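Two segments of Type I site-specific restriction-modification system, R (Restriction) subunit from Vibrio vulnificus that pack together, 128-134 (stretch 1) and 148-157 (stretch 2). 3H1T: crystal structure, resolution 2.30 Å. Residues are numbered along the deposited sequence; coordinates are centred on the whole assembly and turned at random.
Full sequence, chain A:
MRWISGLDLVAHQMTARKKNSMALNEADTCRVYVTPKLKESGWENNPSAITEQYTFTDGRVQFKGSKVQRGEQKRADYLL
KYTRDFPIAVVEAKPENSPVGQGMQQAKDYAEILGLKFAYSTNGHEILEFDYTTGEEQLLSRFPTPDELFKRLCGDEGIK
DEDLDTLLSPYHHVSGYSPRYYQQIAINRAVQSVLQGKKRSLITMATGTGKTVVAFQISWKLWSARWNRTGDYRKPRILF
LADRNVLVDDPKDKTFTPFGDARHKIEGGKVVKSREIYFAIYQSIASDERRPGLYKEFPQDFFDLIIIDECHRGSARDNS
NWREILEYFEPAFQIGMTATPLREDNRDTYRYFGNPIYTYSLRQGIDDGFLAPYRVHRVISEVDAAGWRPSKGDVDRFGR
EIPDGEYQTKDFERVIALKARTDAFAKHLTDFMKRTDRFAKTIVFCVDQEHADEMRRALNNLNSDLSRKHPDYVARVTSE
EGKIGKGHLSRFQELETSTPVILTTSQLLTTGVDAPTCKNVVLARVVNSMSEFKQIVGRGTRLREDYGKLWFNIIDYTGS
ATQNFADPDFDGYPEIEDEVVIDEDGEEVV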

# COMPACT_ATOMS: atom_id res chain seq x y z
N LEU A 128 -25.21 -0.13 -23.36
CA LEU A 128 -23.97 -0.08 -24.13
C LEU A 128 -22.89 -0.84 -23.37
O LEU A 128 -22.62 -0.54 -22.21
CB LEU A 128 -23.53 1.37 -24.31
CG LEU A 128 -23.05 1.86 -25.68
CD1 LEU A 128 -22.10 3.00 -25.41
CD2 LEU A 128 -22.36 0.75 -26.48
N GLU A 129 -22.26 -1.82 -24.01
CA GLU A 129 -21.23 -2.61 -23.36
C GLU A 129 -19.83 -2.44 -23.94
O GLU A 129 -19.65 -2.36 -25.15
CB GLU A 129 -21.59 -4.10 -23.43
CG GLU A 129 -20.53 -5.05 -22.88
CD GLU A 129 -20.75 -6.52 -23.25
OE1 GLU A 129 -20.52 -6.89 -24.42
OE2 GLU A 129 -21.15 -7.30 -22.36
N PHE A 130 -18.83 -2.34 -23.06
CA PHE A 130 -17.46 -2.30 -23.53
C PHE A 130 -16.87 -3.54 -22.89
O PHE A 130 -16.85 -3.69 -21.67
CB PHE A 130 -16.65 -1.10 -23.07
CG PHE A 130 -15.24 -1.13 -23.60
CD1 PHE A 130 -14.96 -0.67 -24.89
CD2 PHE A 130 -14.22 -1.72 -22.86
CE1 PHE A 130 -13.67 -0.82 -25.43
CE2 PHE A 130 -12.94 -1.88 -23.40
CZ PHE A 130 -12.66 -1.43 -24.68
N ASP A 131 -16.40 -4.46 -23.72
CA ASP A 131 -15.85 -5.70 -23.22
C ASP A 131 -14.33 -5.67 -23.38
O ASP A 131 -13.81 -5.65 -24.50
CB ASP A 131 -16.46 -6.85 -24.02
CG ASP A 131 -16.01 -8.21 -23.55
OD1 ASP A 131 -14.87 -8.35 -23.08
OD2 ASP A 131 -16.81 -9.16 -23.68
N TYR A 132 -13.62 -5.65 -22.25
CA TYR A 132 -12.17 -5.62 -22.31
C TYR A 132 -11.56 -6.88 -22.91
O TYR A 132 -10.44 -6.84 -23.44
CB TYR A 132 -11.57 -5.34 -20.93
CG TYR A 132 -11.83 -3.94 -20.43
CD1 TYR A 132 -13.08 -3.58 -19.94
CD2 TYR A 132 -10.84 -2.95 -20.50
CE1 TYR A 132 -13.35 -2.29 -19.52
CE2 TYR A 132 -11.10 -1.65 -20.08
CZ TYR A 132 -12.36 -1.32 -19.60
OH TYR A 132 -12.65 -0.04 -19.22
N THR A 133 -12.28 -8.00 -22.85
CA THR A 133 -11.75 -9.25 -23.39
C THR A 133 -11.76 -9.26 -24.93
O THR A 133 -11.02 -10.02 -25.54
CB THR A 133 -12.53 -10.48 -22.87
OG1 THR A 133 -13.85 -10.49 -23.41
CG2 THR A 133 -12.61 -10.46 -21.35
N THR A 134 -12.59 -8.43 -25.55
CA THR A 134 -12.63 -8.37 -27.01
C THR A 134 -12.30 -6.98 -27.54
O THR A 134 -11.91 -6.82 -28.70
CB THR A 134 -14.00 -8.76 -27.60
OG1 THR A 134 -14.98 -7.81 -27.17
CG2 THR A 134 -14.41 -10.13 -27.15
N GLU A 148 -22.74 -16.04 -18.26
CA GLU A 148 -22.19 -15.63 -19.56
C GLU A 148 -20.88 -14.85 -19.37
O GLU A 148 -19.88 -15.15 -20.03
CB GLU A 148 -23.20 -14.77 -20.34
CG GLU A 148 -24.50 -15.48 -20.70
CD GLU A 148 -25.45 -14.59 -21.50
OE1 GLU A 148 -25.42 -13.36 -21.30
OE2 GLU A 148 -26.23 -15.12 -22.31
N LEU A 149 -20.88 -13.86 -18.48
CA LEU A 149 -19.68 -13.08 -18.24
C LEU A 149 -18.52 -13.89 -17.66
O LEU A 149 -17.38 -13.72 -18.08
CB LEU A 149 -19.96 -11.89 -17.31
CG LEU A 149 -20.86 -10.75 -17.82
CD1 LEU A 149 -20.58 -9.52 -16.97
CD2 LEU A 149 -20.57 -10.45 -19.29
N PHE A 150 -18.81 -14.75 -16.68
CA PHE A 150 -17.79 -15.57 -16.05
C PHE A 150 -17.19 -16.55 -17.06
O PHE A 150 -16.02 -16.90 -16.98
CB PHE A 150 -18.39 -16.33 -14.87
CG PHE A 150 -17.39 -17.09 -14.04
CD1 PHE A 150 -16.37 -16.41 -13.38
CD2 PHE A 150 -17.47 -18.47 -13.91
CE1 PHE A 150 -15.45 -17.10 -12.58
CE2 PHE A 150 -16.56 -19.17 -13.11
CZ PHE A 150 -15.54 -18.48 -12.44
N LYS A 151 -18.01 -16.99 -18.01
CA LYS A 151 -17.52 -17.91 -19.04
C LYS A 151 -16.59 -17.12 -19.98
O LYS A 151 -15.64 -17.67 -20.52
CB LYS A 151 -18.67 -18.50 -19.86
CG LYS A 151 -19.57 -19.48 -19.12
CD LYS A 151 -19.23 -20.94 -19.45
CE LYS A 151 -20.48 -21.77 -19.75
NZ LYS A 151 -21.43 -21.84 -18.60
N ARG A 152 -16.91 -15.84 -20.18
CA ARG A 152 -16.09 -14.97 -21.02
C ARG A 152 -14.79 -14.66 -20.28
O ARG A 152 -13.72 -14.64 -20.87
CB ARG A 152 -16.78 -13.62 -21.30
CG ARG A 152 -17.95 -13.62 -22.26
CD ARG A 152 -18.28 -12.17 -22.60
NE ARG A 152 -19.69 -11.92 -22.90
CZ ARG A 152 -20.22 -10.72 -23.15
NH1 ARG A 152 -19.45 -9.64 -23.14
NH2 ARG A 152 -21.51 -10.60 -23.42
N LEU A 153 -14.90 -14.41 -18.99
CA LEU A 153 -13.76 -14.09 -18.15
C LEU A 153 -12.76 -15.23 -18.09
O LEU A 153 -11.57 -15.02 -18.28
CB LEU A 153 -14.26 -13.70 -16.75
CG LEU A 153 -13.37 -12.89 -15.80
CD1 LEU A 153 -12.55 -13.81 -14.91
CD2 LEU A 153 -12.48 -11.98 -16.63
N CYS A 154 -13.25 -16.45 -17.85
CA CYS A 154 -12.36 -17.61 -17.77
C CYS A 154 -11.76 -17.97 -19.12
O CYS A 154 -10.63 -18.44 -19.19
CB CYS A 154 -13.12 -18.80 -17.19
SG CYS A 154 -13.67 -18.52 -15.50
N GLY A 155 -12.52 -17.75 -20.19
CA GLY A 155 -12.03 -18.06 -21.52
C GLY A 155 -10.84 -17.22 -21.94
O GLY A 155 -9.84 -17.73 -22.46
N ASP A 156 -10.94 -15.91 -21.72
CA ASP A 156 -9.88 -14.99 -22.08
C ASP A 156 -8.67 -15.12 -21.17
O ASP A 156 -7.53 -14.93 -21.61
CB ASP A 156 -10.41 -13.56 -22.00
CG ASP A 156 -9.42 -12.56 -22.55
OD1 ASP A 156 -9.22 -12.56 -23.79
OD2 ASP A 156 -8.84 -11.80 -21.75
N GLU A 157 -8.91 -15.47 -19.91
CA GLU A 157 -7.86 -15.64 -18.92
C GLU A 157 -7.29 -17.07 -18.92
O GLU A 157 -6.27 -17.34 -18.28
CB GLU A 157 -8.42 -15.30 -17.54
CG GLU A 157 -7.64 -14.24 -16.73
CD GLU A 157 -7.24 -13.04 -17.56
OE1 GLU A 157 -6.28 -13.17 -18.35
OE2 GLU A 157 -7.88 -11.97 -17.42

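How are the two backbones arranged? Stretch 1 enters as a strand, residues 128-131, and then turns through a loop; stretch 2 is helical throughout. Strand and helix run in nearly the same direction, 23° apart, but their axes come no closer than 12.6 Å, and the side chains of Arg 152, Glu 129 and Asp 131 bridge the gap. The loop brings the backbones nearer: the CA atoms of Thr 133 and Asp 156 lie 6.2 Å apart. The contact is small, burying 262 Å² in all.

What does Arg 152 do across the gap? Its extended side chain reaches the strand and places NH1 between two acids. Glu 129 and Asp 131 are two residues apart in the strand, so both side chains point toward the helix, while Phe 130 between them is out of reach. NH1 forms salt bridges with OE2 of Glu 129 at 3.0 Å and with OD2 of Asp 131 at 2.7 Å, both hydrogen-bonded; a weak hydrogen bond also runs from Arg 152 NH1 to Glu 129 OE1 at 3.2 Å. Both OE2 and OD2 approach the guanidinium at its edge, near its plane, where its N-H groups point. The arginine's positive charge thus offsets those of two buried acids.

Why does Thr 133 cover the most surface? It points toward the helix from the loop and packs against Asp 156, its CB 3.8 Å from Asp 156 CG. This is van der Waals packing, extended by Thr 133 CG2, which lies 4.4 Å from the backbone O of Arg 152.

What holds that loop in place? Asp 131 uses its other carboxylate oxygen, OD1, to accept hydrogen bonds from Thr 133 N at 2.6 Å and from Thr 133 OG1 at a very short 2.4 Å. The backbone adds Thr 134 N to Asp 131 O at 3.2 Å. Asp 131 therefore links the turn to the arginine: OD1 binds the loop while OD2 faces Arg 152.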